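Local coordinates for protein GTPase subunit of restriction endonuclease (Thermococcus gammatolerans, PDB 6P0G) that probably serves as the DNA-binding part of the GTPase subunit of a GTP-dependent restriction endonuclease, at residues K26-N31 with C50-R55; E99-S104 with L124-K129; M70-V75 with V92-I97. All coordinates share one frame; numbering follows the deposited sequence.

All three contacts reach one mixed sheet. Contact 3, 70-75 with 92-97, is the core of the set: two long strands in regular antiparallel register, buried on both faces and almost purely apolar. Contacts 1 and 2 are both partly buried and more peripheral. Contact 2 uses the later part of the same strand 91-102, paired with 123-127; its ladder is looser and its apolar packing is mainly on one face. In contact 1, strand 28-29 adds a single bridge to strand 49-55, with ion pairs and a disulfide near by and bound DNA at its far end. Strands 49-55 and 123-127 are neighbours, joining contacts 1 and 2, while Phe73 of contact 3 meets Trp53 and Phe127.

Contact 1 of 3, residues K26-N31 with C50-R55; sequences KGVKRN and CYFWGR. With nucleotides of chain B.
Cys50 N donates to Val28 O at 2.8 Å with an almost straight N-H...O angle of 174°, and Val28 N returns a bond to Cys50 O at 3.0 Å. These are the two hydrogen bonds between 26-31 and 50-55, one antiparallel hydrogen-bonded pair. Val28 CG2 packs against Phe52 CE1 at 3.5 Å, while Val28 CB lies in plane at the edge of that ring. Phe52 can get there because its CG sits between its own N and carbonyl carbon (chi1 63°), swinging the ring back toward Val28. Tyr51 CE1 lies 3.6 Å from Lys26 O and 4.0 Å from Gly27 CA; a CB on Gly27 would run into that ring. Arg30 and Lys26 turn their charged ends to Asp43 and Glu22, and a disulfide ties Cys50 to Cys46. Farther along, the N1 edge of the DA2 base of chain B lies over one face of Trp53, offset toward the rim, with Trp53 CZ2 3.1 Å from DA2 N1. Arg55 NH2 stands 3.5 Å from DC3 OP2 of chain B and makes a salt bridge to a phosphate of a further nucleotide. One strand thus joins a backbone-held, cross-linked end to an aromatic and cationic DNA-binding end.

Contact 2 of 3, residues E99-S104 with L124-K129; sequences ETVEIS and LMFFKK
Strands 99-102 and 124-127 run antiparallel, their N-to-C directions 155° apart, with Val101 and Leu124 as a hydrogen-bonded pair, Thr100 beside Met125 as a non-hydrogen-bonded one, and a short bond of 2.8 Å from Phe126 N to Glu99 O whose return, from Glu99 N to Phe126 O, is weak. On the face carrying Val101, Leu124 and Phe126, the CG2 branch of Val101 lies between its own N and carbonyl carbon (chi1 of CG1 -48°), where it meets both Leu124 CD1 at 4.0 Å and Phe126 CE1 at 3.8 Å. Leu124 CD1 also touches Ile103 CG1, at 3.7 Å. Glu99 O lies in plane at the edge of the Phe126 ring. Replacing Leu124 with an alanine would probably leave Val101 CG2 and Ile103 CG1 without their shared methyl partner and open a gap between them. Helix 39-45 packs on this apolar face, through Ile41 and Cys45. The ladder belongs to the mixed sheet of this domain, whose topology is probably PUA-like, as in EVE and YTH domains.

Contact 3 of 3, residues M70-V75 with V92-I97; sequences MVLFYV and VYLGII
At the edge of the Tyr93 ring, near its plane, lies Phe73 O, and Val75 CG2 meets the same ring obliquely at CE1, 4.0 Å away. The Phe73 ring has Val71 CG1 of its own strand over one face, offset toward the rim, and meets Trp53 edge to face. Tyr74 and Val92 lie side by side on the other face of the sheet, with Tyr74 CD1 4.0 Å from Val92 CG2; the hydroxyl of Tyr74 goes on to bond Asn142. Between the faces runs a regular antiparallel ladder, central to a mixed sheet that is probably PUA-like, with strand 5-11 pairing in parallel on the other side of 70-76. Its hydrogen-bonded pairs are Val71 with Gly95 and Phe73 with Tyr93, the shortest bond being Phe73 N to Tyr93 O at 2.8 Å. Leu94, extended with CG anti to the backbone N (chi1 -169°), sends CD2 to Met70 CG at 3.8 Å, and Met70 CG also lies 3.6 Å from Ile96 CG1. Leu72 CD2 fills in against Val92 CG1 at 3.8 Å. Helix 138-145 packs on this face through Ile138 and Ile141, while helix 15-26 meets Phe73, Val75 and Tyr93 on the other.

Contact 1 of 3, residues K26-N31 with C50-R55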
loop_
_atom_site.group_PDB
_atom_site.type_symbol
_atom_site.label_atom_id
_atom_site.label_comp_id
_atom_site.label_asym_id
_atom_site.label_seq_id
_atom_site.Cartn_x
_atom_site.Cartn_y
_atom_site.Cartn_z
ATOM N N LYS A 26 -2.322 5.356 -10.669
ATOM C CA LYS A 26 -2.136 5.291 -12.119
ATOM C C LYS A 26 -1.591 3.916 -12.547
ATOM O O LYS A 26 -2.196 3.228 -13.367
ATOM C CB LYS A 26 -1.207 6.417 -12.605
ATOM C CG LYS A 26 -0.735 6.233 -14.056
ATOM C CD LYS A 26 0.142 7.383 -14.596
ATOM C CE LYS A 26 -0.075 8.711 -13.864
ATOM N NZ LYS A 26 0.637 9.826 -14.571
ATOM N N GLY A 27 -0.464 3.502 -11.976
ATOM C CA GLY A 27 0.106 2.223 -12.341
ATOM C C GLY A 27 1.138 2.353 -13.441
ATOM O O GLY A 27 1.224 3.378 -14.122
ATOM N N VAL A 28 1.913 1.293 -13.624
ATOM C CA VAL A 28 3.058 1.311 -14.515
ATOM C C VAL A 28 2.898 0.219 -15.559
ATOM O O VAL A 28 2.705 -0.948 -15.209
ATOM C CB VAL A 28 4.362 1.105 -13.725
ATOM C CG1 VAL A 28 5.598 1.127 -14.649
ATOM C CG2 VAL A 28 4.464 2.149 -12.617
ATOM N N LYS A 29 2.944 0.603 -16.834
ATOM C CA LYS A 29 2.908 -0.358 -17.937
ATOM C C LYS A 29 4.020 -1.381 -17.733
ATOM O O LYS A 29 5.120 -1.019 -17.297
ATOM C CB LYS A 29 3.074 0.352 -19.275
ATOM C CG LYS A 29 2.134 1.526 -19.469
ATOM C CD LYS A 29 1.737 1.644 -20.940
ATOM C CE LYS A 29 0.397 2.339 -21.091
ATOM N NZ LYS A 29 -0.578 1.801 -20.097
ATOM N N ARG A 30 3.740 -2.650 -18.028
ATOM C CA ARG A 30 4.680 -3.714 -17.679
ATOM C C ARG A 30 5.918 -3.746 -18.578
ATOM O O ARG A 30 6.915 -4.387 -18.243
ATOM C CB ARG A 30 3.985 -5.080 -17.689
ATOM C CG ARG A 30 3.450 -5.521 -19.047
ATOM C CD ARG A 30 3.282 -7.041 -19.106
ATOM N NE ARG A 30 4.565 -7.732 -19.250
ATOM C CZ ARG A 30 4.741 -9.031 -19.023
ATOM N NH1 ARG A 30 3.708 -9.778 -18.629
ATOM N NH2 ARG A 30 5.947 -9.580 -19.185
ATOM N N ASN A 31 5.878 -3.045 -19.703
ATOM C CA ASN A 31 7.060 -2.963 -20.554
ATOM C C ASN A 31 8.160 -2.112 -19.907
ATOM O O ASN A 31 9.353 -2.355 -20.098
ATOM C CB ASN A 31 6.681 -2.405 -21.919
ATOM C CG ASN A 31 5.666 -1.287 -21.822
ATOM O OD1 ASN A 31 6.021 -0.144 -21.535
ATOM N ND2 ASN A 31 4.382 -1.611 -22.056
ATOM N N CYS A 50 1.061 -2.806 -13.977
ATOM C CA CYS A 50 1.389 -3.248 -12.617
ATOM C C CYS A 50 1.057 -2.176 -11.581
ATOM O O CYS A 50 1.366 -0.999 -11.781
ATOM C CB CYS A 50 2.880 -3.605 -12.496
ATOM S SG CYS A 50 3.413 -4.989 -13.555
ATOM N N TYR A 51 0.444 -2.600 -10.476
ATOM C CA TYR A 51 0.135 -1.740 -9.333
ATOM C C TYR A 51 0.978 -2.210 -8.155
ATOM O O TYR A 51 0.887 -3.371 -7.742
ATOM C CB TYR A 51 -1.372 -1.778 -8.979
ATOM C CG TYR A 51 -2.278 -1.310 -10.116
ATOM C CD1 TYR A 51 -2.510 0.043 -10.330
ATOM C CD2 TYR A 51 -2.889 -2.221 -10.980
ATOM C CE1 TYR A 51 -3.320 0.485 -11.385
ATOM C CE2 TYR A 51 -3.712 -1.788 -12.025
ATOM C CZ TYR A 51 -3.917 -0.431 -12.218
ATOM O OH TYR A 51 -4.723 0.023 -13.243
ATOM N N PHE A 52 1.809 -1.324 -7.616
ATOM C CA PHE A 52 2.747 -1.748 -6.604
ATOM C C PHE A 52 3.196 -0.600 -5.721
ATOM O O PHE A 52 3.145 0.565 -6.112
ATOM C CB PHE A 52 3.970 -2.432 -7.262
ATOM C CG PHE A 52 4.778 -1.519 -8.160
ATOM C CD1 PHE A 52 4.379 -1.269 -9.468
ATOM C CD2 PHE A 52 5.926 -0.905 -7.693
ATOM C CE1 PHE A 52 5.124 -0.427 -10.295
ATOM C CE2 PHE A 52 6.669 -0.054 -8.514
ATOM C CZ PHE A 52 6.276 0.181 -9.809
ATOM N N TRP A 53 3.641 -0.962 -4.523
ATOM C CA TRP A 53 4.166 -0.034 -3.544
ATOM C C TRP A 53 5.513 -0.570 -3.065
ATOM O O TRP A 53 5.894 -1.691 -3.415
ATOM C CB TRP A 53 3.189 0.112 -2.391
ATOM C CG TRP A 53 3.534 1.145 -1.399
ATOM C CD1 TRP A 53 3.740 0.949 -0.072
ATOM C CD2 TRP A 53 3.698 2.554 -1.632
ATOM N NE1 TRP A 53 4.011 2.139 0.540
ATOM C CE2 TRP A 53 3.998 3.144 -0.394
ATOM C CE3 TRP A 53 3.611 3.372 -2.765
ATOM C CZ2 TRP A 53 4.231 4.523 -0.250
ATOM C CZ3 TRP A 53 3.834 4.743 -2.625
ATOM C CH2 TRP A 53 4.147 5.301 -1.377
ATOM N N GLY A 54 6.241 0.219 -2.276
ATOM C CA GLY A 54 7.585 -0.171 -1.881
ATOM C C GLY A 54 7.933 0.470 -0.554
ATOM O O GLY A 54 7.328 1.486 -0.182
ATOM N N ARG A 55 8.866 -0.139 0.176
ATOM C CA ARG A 55 9.362 0.426 1.429
ATOM C C ARG A 55 10.857 0.162 1.547
ATOM O O ARG A 55 11.418 -0.648 0.801
ATOM C CB ARG A 55 8.607 -0.145 2.639
ATOM C CG ARG A 55 7.153 0.351 2.719
ATOM C CD ARG A 55 6.369 -0.241 3.877
ATOM N NE ARG A 55 6.686 0.389 5.153
ATOM C CZ ARG A 55 7.462 -0.170 6.071
ATOM N NH1 ARG A 55 7.994 -1.360 5.827
ATOM N NH2 ARG A 55 7.709 0.457 7.218
ATOM P P DA B 2 8.700 11.159 6.749
ATOM O OP1 DA B 2 9.559 10.402 7.696
ATOM O OP2 DA B 2 8.943 12.589 6.458
ATOM O "O5'" DA B 2 8.890 10.360 5.376
ATOM C "C5'" DA B 2 9.628 9.146 5.381
ATOM C "C4'" DA B 2 8.761 8.019 5.895
ATOM O "O4'" DA B 2 7.722 7.768 4.916
ATOM C "C3'" DA B 2 9.468 6.676 6.088
ATOM O "O3'" DA B 2 8.723 5.853 7.074
ATOM C "C2'" DA B 2 9.418 6.112 4.669
ATOM C "C1'" DA B 2 8.043 6.605 4.173
ATOM N N9 DA B 2 7.991 6.913 2.736
ATOM C C8 DA B 2 8.149 8.136 2.125
ATOM N N7 DA B 2 8.035 8.087 0.801
ATOM C C5 DA B 2 7.775 6.755 0.538
ATOM C C6 DA B 2 7.555 6.043 -0.663
ATOM N N6 DA B 2 7.566 6.608 -1.870
ATOM N N1 DA B 2 7.333 4.713 -0.568
ATOM C C2 DA B 2 7.322 4.150 0.655
ATOM N N3 DA B 2 7.514 4.709 1.849
ATOM C C4 DA B 2 7.739 6.021 1.720
ATOM P P DC B 3 8.737 4.232 7.061
ATOM O OP1 DC B 3 10.156 3.802 7.191
ATOM O OP2 DC B 3 7.864 3.729 5.967
ATOM O "O5'" DC B 3 7.923 3.807 8.382
ATOM C "C5'" DC B 3 8.009 4.590 9.570
ATOM C "C4'" DC B 3 8.606 3.784 10.710
ATOM O "O4'" DC B 3 9.042 4.693 11.763
ATOM C "C3'" DC B 3 7.648 2.815 11.389
ATOM O "O3'" DC B 3 8.397 1.734 12.030
ATOM C "C2'" DC B 3 7.000 3.731 12.433
ATOM C "C1'" DC B 3 8.226 4.516 12.911
ATOM N N1 DC B 3 7.939 5.871 13.496
ATOM C C2 DC B 3 8.984 6.595 14.108
ATOM O O2 DC B 3 10.126 6.097 14.161
ATOM N N3 DC B 3 8.718 7.820 14.629
ATOM C C4 DC B 3 7.483 8.326 14.550
ATOM N N4 DC B 3 7.274 9.544 15.073
ATOM C C5 DC B 3 6.404 7.604 13.933
ATOM C C6 DC B 3 6.675 6.394 13.425
#

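Contact 2 of 3, residues E99-S104 with L124-K129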
loop_
_atom_site.group_PDB
_atom_site.type_symbol
_atom_site.label_atom_id
_atom_site.label_comp_id
_atom_site.label_asym_id
_atom_site.label_seq_id
_atom_site.Cartn_x
_atom_site.Cartn_y
_atom_site.Cartn_z
ATOM N N GLU A 99 2.609 -10.638 -4.895
ATOM C CA GLU A 99 3.971 -11.079 -4.629
ATOM C C GLU A 99 4.805 -9.930 -4.069
ATOM O O GLU A 99 4.512 -8.766 -4.344
ATOM C CB GLU A 99 4.610 -11.621 -5.910
ATOM C CG GLU A 99 5.630 -12.703 -5.678
ATOM C CD GLU A 99 5.007 -13.984 -5.155
ATOM O OE1 GLU A 99 5.607 -14.590 -4.238
ATOM O OE2 GLU A 99 3.931 -14.384 -5.667
ATOM N N THR A 100 5.838 -10.259 -3.290
ATOM C CA THR A 100 6.826 -9.280 -2.838
ATOM C C THR A 100 8.156 -9.570 -3.509
ATOM O O THR A 100 8.524 -10.738 -3.676
ATOM C CB THR A 100 7.033 -9.305 -1.309
ATOM O OG1 THR A 100 7.420 -10.621 -0.900
ATOM C CG2 THR A 100 5.757 -8.925 -0.584
ATOM N N VAL A 101 8.866 -8.523 -3.922
ATOM C CA VAL A 101 10.195 -8.710 -4.482
ATOM C C VAL A 101 11.128 -7.648 -3.947
ATOM O O VAL A 101 10.761 -6.473 -3.831
ATOM C CB VAL A 101 10.222 -8.689 -6.047
ATOM C CG1 VAL A 101 9.141 -9.581 -6.629
ATOM C CG2 VAL A 101 10.086 -7.288 -6.601
ATOM N N GLU A 102 12.325 -8.098 -3.574
ATOM C CA GLU A 102 13.417 -7.227 -3.163
ATOM C C GLU A 102 14.317 -6.910 -4.361
ATOM O O GLU A 102 14.683 -7.808 -5.133
ATOM C CB GLU A 102 14.240 -7.875 -2.043
ATOM C CG GLU A 102 15.463 -7.065 -1.691
ATOM C CD GLU A 102 16.389 -7.739 -0.701
ATOM O OE1 GLU A 102 16.053 -8.817 -0.157
ATOM O OE2 GLU A 102 17.468 -7.168 -0.481
ATOM N N ILE A 103 14.638 -5.631 -4.531
ATOM C CA ILE A 103 15.585 -5.205 -5.558
ATOM C C ILE A 103 16.959 -4.987 -4.893
ATOM O O ILE A 103 17.042 -4.387 -3.811
ATOM C CB ILE A 103 15.123 -3.899 -6.272
ATOM C CG1 ILE A 103 13.700 -4.035 -6.828
ATOM C CG2 ILE A 103 16.093 -3.518 -7.384
ATOM C CD1 ILE A 103 13.620 -4.778 -8.162
ATOM N N SER A 104 18.023 -5.496 -5.520
ATOM C CA SER A 104 19.383 -5.341 -4.993
ATOM C C SER A 104 19.787 -3.885 -5.038
ATOM O O SER A 104 19.366 -3.146 -5.929
ATOM C CB SER A 104 20.394 -6.172 -5.790
ATOM O OG SER A 104 19.978 -7.523 -5.902
ATOM N N LEU A 124 9.721 -4.026 -2.750
ATOM C CA LEU A 124 8.469 -3.768 -3.462
ATOM C C LEU A 124 7.347 -4.711 -3.027
ATOM O O LEU A 124 7.597 -5.820 -2.559
ATOM C CB LEU A 124 8.688 -3.889 -4.983
ATOM C CG LEU A 124 9.913 -3.154 -5.536
ATOM C CD1 LEU A 124 10.060 -3.347 -7.045
ATOM C CD2 LEU A 124 9.827 -1.678 -5.180
HETATM N N MSE A 125 6.106 -4.273 -3.196
HETATM C CA MSE A 125 4.965 -5.162 -3.007
HETATM C C MSE A 125 3.991 -5.035 -4.188
HETATM O O MSE A 125 3.608 -3.934 -4.558
HETATM C CB MSE A 125 4.270 -4.864 -1.671
HETATM C CG MSE A 125 3.621 -3.487 -1.543
HETATM SE SE MSE A 125 3.128 -3.117 0.317
HETATM C CE MSE A 125 4.863 -2.674 1.033
ATOM N N PHE A 126 3.626 -6.153 -4.807
ATOM C CA PHE A 126 2.746 -6.109 -5.983
ATOM C C PHE A 126 1.378 -6.556 -5.602
ATOM O O PHE A 126 1.219 -7.471 -4.792
ATOM C CB PHE A 126 3.299 -6.968 -7.136
ATOM C CG PHE A 126 4.469 -6.334 -7.821
ATOM C CD1 PHE A 126 5.736 -6.406 -7.265
ATOM C CD2 PHE A 126 4.291 -5.599 -8.979
ATOM C CE1 PHE A 126 6.816 -5.794 -7.877
ATOM C CE2 PHE A 126 5.377 -4.976 -9.594
ATOM C CZ PHE A 126 6.632 -5.075 -9.040
ATOM N N PHE A 127 0.387 -5.890 -6.178
ATOM C CA PHE A 127 -0.991 -6.122 -5.812
ATOM C C PHE A 127 -1.744 -6.731 -6.973
ATOM O O PHE A 127 -1.822 -6.131 -8.054
ATOM C CB PHE A 127 -1.672 -4.821 -5.385
ATOM C CG PHE A 127 -1.178 -4.265 -4.080
ATOM C CD1 PHE A 127 -1.651 -4.761 -2.876
ATOM C CD2 PHE A 127 -0.267 -3.219 -4.064
ATOM C CE1 PHE A 127 -1.197 -4.241 -1.674
ATOM C CE2 PHE A 127 0.175 -2.685 -2.860
ATOM C CZ PHE A 127 -0.282 -3.205 -1.673
ATOM N N LYS A 128 -2.330 -7.901 -6.718
ATOM C CA LYS A 128 -2.989 -8.709 -7.725
ATOM C C LYS A 128 -3.844 -7.868 -8.692
ATOM O O LYS A 128 -3.655 -7.934 -9.914
ATOM C CB LYS A 128 -3.827 -9.775 -7.022
ATOM N N LYS A 129 -4.760 -7.071 -8.139
ATOM C CA LYS A 129 -5.521 -6.099 -8.911
ATOM C C LYS A 129 -5.332 -4.696 -8.324
ATOM O O LYS A 129 -4.787 -4.537 -7.226
ATOM C CB LYS A 129 -7.012 -6.459 -8.927
#

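Contact 3 of 3, residues M70-V75 with V92-I97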
loop_
_atom_site.group_PDB
_atom_site.type_symbol
_atom_site.label_atom_id
_atom_site.label_comp_id
_atom_site.label_asym_id
_atom_site.label_seq_id
_atom_site.Cartn_x
_atom_site.Cartn_y
_atom_site.Cartn_z
HETATM N N MSE A 70 -3.047 -8.160 3.390
HETATM C CA MSE A 70 -3.805 -7.001 2.932
HETATM C C MSE A 70 -3.216 -5.685 3.438
HETATM O O MSE A 70 -2.684 -5.593 4.555
HETATM C CB MSE A 70 -5.276 -7.130 3.341
HETATM C CG MSE A 70 -6.120 -7.897 2.312
HETATM SE SE MSE A 70 -7.694 -8.766 3.089
HETATM C CE MSE A 70 -6.742 -9.909 4.380
ATOM N N VAL A 71 -3.301 -4.678 2.579
ATOM C CA VAL A 71 -2.809 -3.343 2.877
ATOM C C VAL A 71 -3.946 -2.343 2.724
ATOM O O VAL A 71 -4.586 -2.265 1.650
ATOM C CB VAL A 71 -1.668 -2.946 1.948
ATOM C CG1 VAL A 71 -1.094 -1.603 2.376
ATOM C CG2 VAL A 71 -0.623 -4.030 1.930
ATOM N N LEU A 72 -4.219 -1.617 3.813
ATOM C CA LEU A 72 -5.118 -0.466 3.793
ATOM C C LEU A 72 -4.250 0.754 3.614
ATOM O O LEU A 72 -3.381 1.053 4.462
ATOM C CB LEU A 72 -5.933 -0.334 5.085
ATOM C CG LEU A 72 -7.013 -1.364 5.398
ATOM C CD1 LEU A 72 -7.539 -1.144 6.811
ATOM C CD2 LEU A 72 -8.146 -1.241 4.389
ATOM N N PHE A 73 -4.440 1.463 2.516
ATOM C CA PHE A 73 -3.710 2.706 2.374
ATOM C C PHE A 73 -4.663 3.786 2.912
ATOM O O PHE A 73 -5.736 3.967 2.374
ATOM C CB PHE A 73 -3.291 2.972 0.921
ATOM C CG PHE A 73 -2.284 1.974 0.358
ATOM C CD1 PHE A 73 -0.928 2.178 0.505
ATOM C CD2 PHE A 73 -2.715 0.858 -0.353
ATOM C CE1 PHE A 73 0.009 1.271 -0.023
ATOM C CE2 PHE A 73 -1.789 -0.063 -0.889
ATOM C CZ PHE A 73 -0.430 0.144 -0.725
ATOM N N TYR A 74 -4.285 4.462 3.999
ATOM C CA TYR A 74 -5.019 5.629 4.467
ATOM C C TYR A 74 -4.531 6.868 3.725
ATOM O O TYR A 74 -3.333 7.101 3.670
ATOM C CB TYR A 74 -4.805 5.842 5.957
ATOM C CG TYR A 74 -5.560 4.937 6.886
ATOM C CD1 TYR A 74 -6.244 3.823 6.431
ATOM C CD2 TYR A 74 -5.585 5.210 8.245
ATOM C CE1 TYR A 74 -6.951 3.007 7.320
ATOM C CE2 TYR A 74 -6.280 4.417 9.128
ATOM C CZ TYR A 74 -6.962 3.324 8.670
ATOM O OH TYR A 74 -7.634 2.558 9.583
ATOM N N VAL A 75 -5.424 7.675 3.159
ATOM C CA VAL A 75 -4.948 8.890 2.490
ATOM C C VAL A 75 -5.607 10.144 3.034
ATOM O O VAL A 75 -6.821 10.210 3.060
ATOM C CB VAL A 75 -5.176 8.849 0.977
ATOM C CG1 VAL A 75 -4.798 10.200 0.359
ATOM C CG2 VAL A 75 -4.363 7.711 0.347
ATOM N N VAL A 92 -9.594 5.625 1.918
ATOM C CA VAL A 92 -8.983 4.346 2.244
ATOM C C VAL A 92 -9.048 3.427 1.035
ATOM O O VAL A 92 -10.111 3.271 0.418
ATOM C CB VAL A 92 -9.669 3.674 3.443
ATOM C CG1 VAL A 92 -8.941 2.393 3.824
ATOM C CG2 VAL A 92 -9.695 4.642 4.646
ATOM N N TYR A 93 -7.904 2.847 0.685
ATOM C CA TYR A 93 -7.825 1.862 -0.400
ATOM C C TYR A 93 -7.397 0.510 0.160
ATOM O O TYR A 93 -6.590 0.471 1.097
ATOM C CB TYR A 93 -6.824 2.291 -1.475
ATOM C CG TYR A 93 -7.089 3.625 -2.142
ATOM C CD1 TYR A 93 -6.843 4.827 -1.477
ATOM C CD2 TYR A 93 -7.526 3.683 -3.458
ATOM C CE1 TYR A 93 -7.060 6.038 -2.107
ATOM C CE2 TYR A 93 -7.739 4.878 -4.083
ATOM C CZ TYR A 93 -7.516 6.046 -3.414
ATOM O OH TYR A 93 -7.722 7.232 -4.068
ATOM N N LEU A 94 -7.917 -0.582 -0.407
ATOM C CA LEU A 94 -7.555 -1.929 0.033
ATOM C C LEU A 94 -6.955 -2.731 -1.115
ATOM O O LEU A 94 -7.584 -2.948 -2.154
ATOM C CB LEU A 94 -8.765 -2.668 0.612
ATOM C CG LEU A 94 -8.597 -3.999 1.378
ATOM C CD1 LEU A 94 -9.959 -4.463 1.899
ATOM C CD2 LEU A 94 -7.999 -5.148 0.549
ATOM N N GLY A 95 -5.734 -3.191 -0.894
ATOM C CA GLY A 95 -5.062 -4.052 -1.845
ATOM C C GLY A 95 -4.760 -5.400 -1.221
ATOM O O GLY A 95 -4.666 -5.533 0.019
ATOM N N ILE A 96 -4.627 -6.399 -2.088
ATOM C CA ILE A 96 -4.265 -7.741 -1.673
ATOM C C ILE A 96 -2.932 -8.087 -2.293
ATOM O O ILE A 96 -2.780 -8.060 -3.508
ATOM C CB ILE A 96 -5.332 -8.771 -2.079
ATOM C CG1 ILE A 96 -6.557 -8.631 -1.165
ATOM C CG2 ILE A 96 -4.775 -10.171 -1.968
ATOM C CD1 ILE A 96 -7.850 -9.048 -1.794
ATOM N N ILE A 97 -1.952 -8.373 -1.448
ATOM C CA ILE A 97 -0.604 -8.634 -1.911
ATOM C C ILE A 97 -0.563 -9.868 -2.820
ATOM O O ILE A 97 -1.020 -10.948 -2.435
ATOM C CB ILE A 97 0.357 -8.847 -0.741
ATOM C CG1 ILE A 97 0.415 -7.601 0.158
ATOM C CG2 ILE A 97 1.755 -9.223 -1.257
ATOM C CD1 ILE A 97 1.520 -6.630 -0.188
#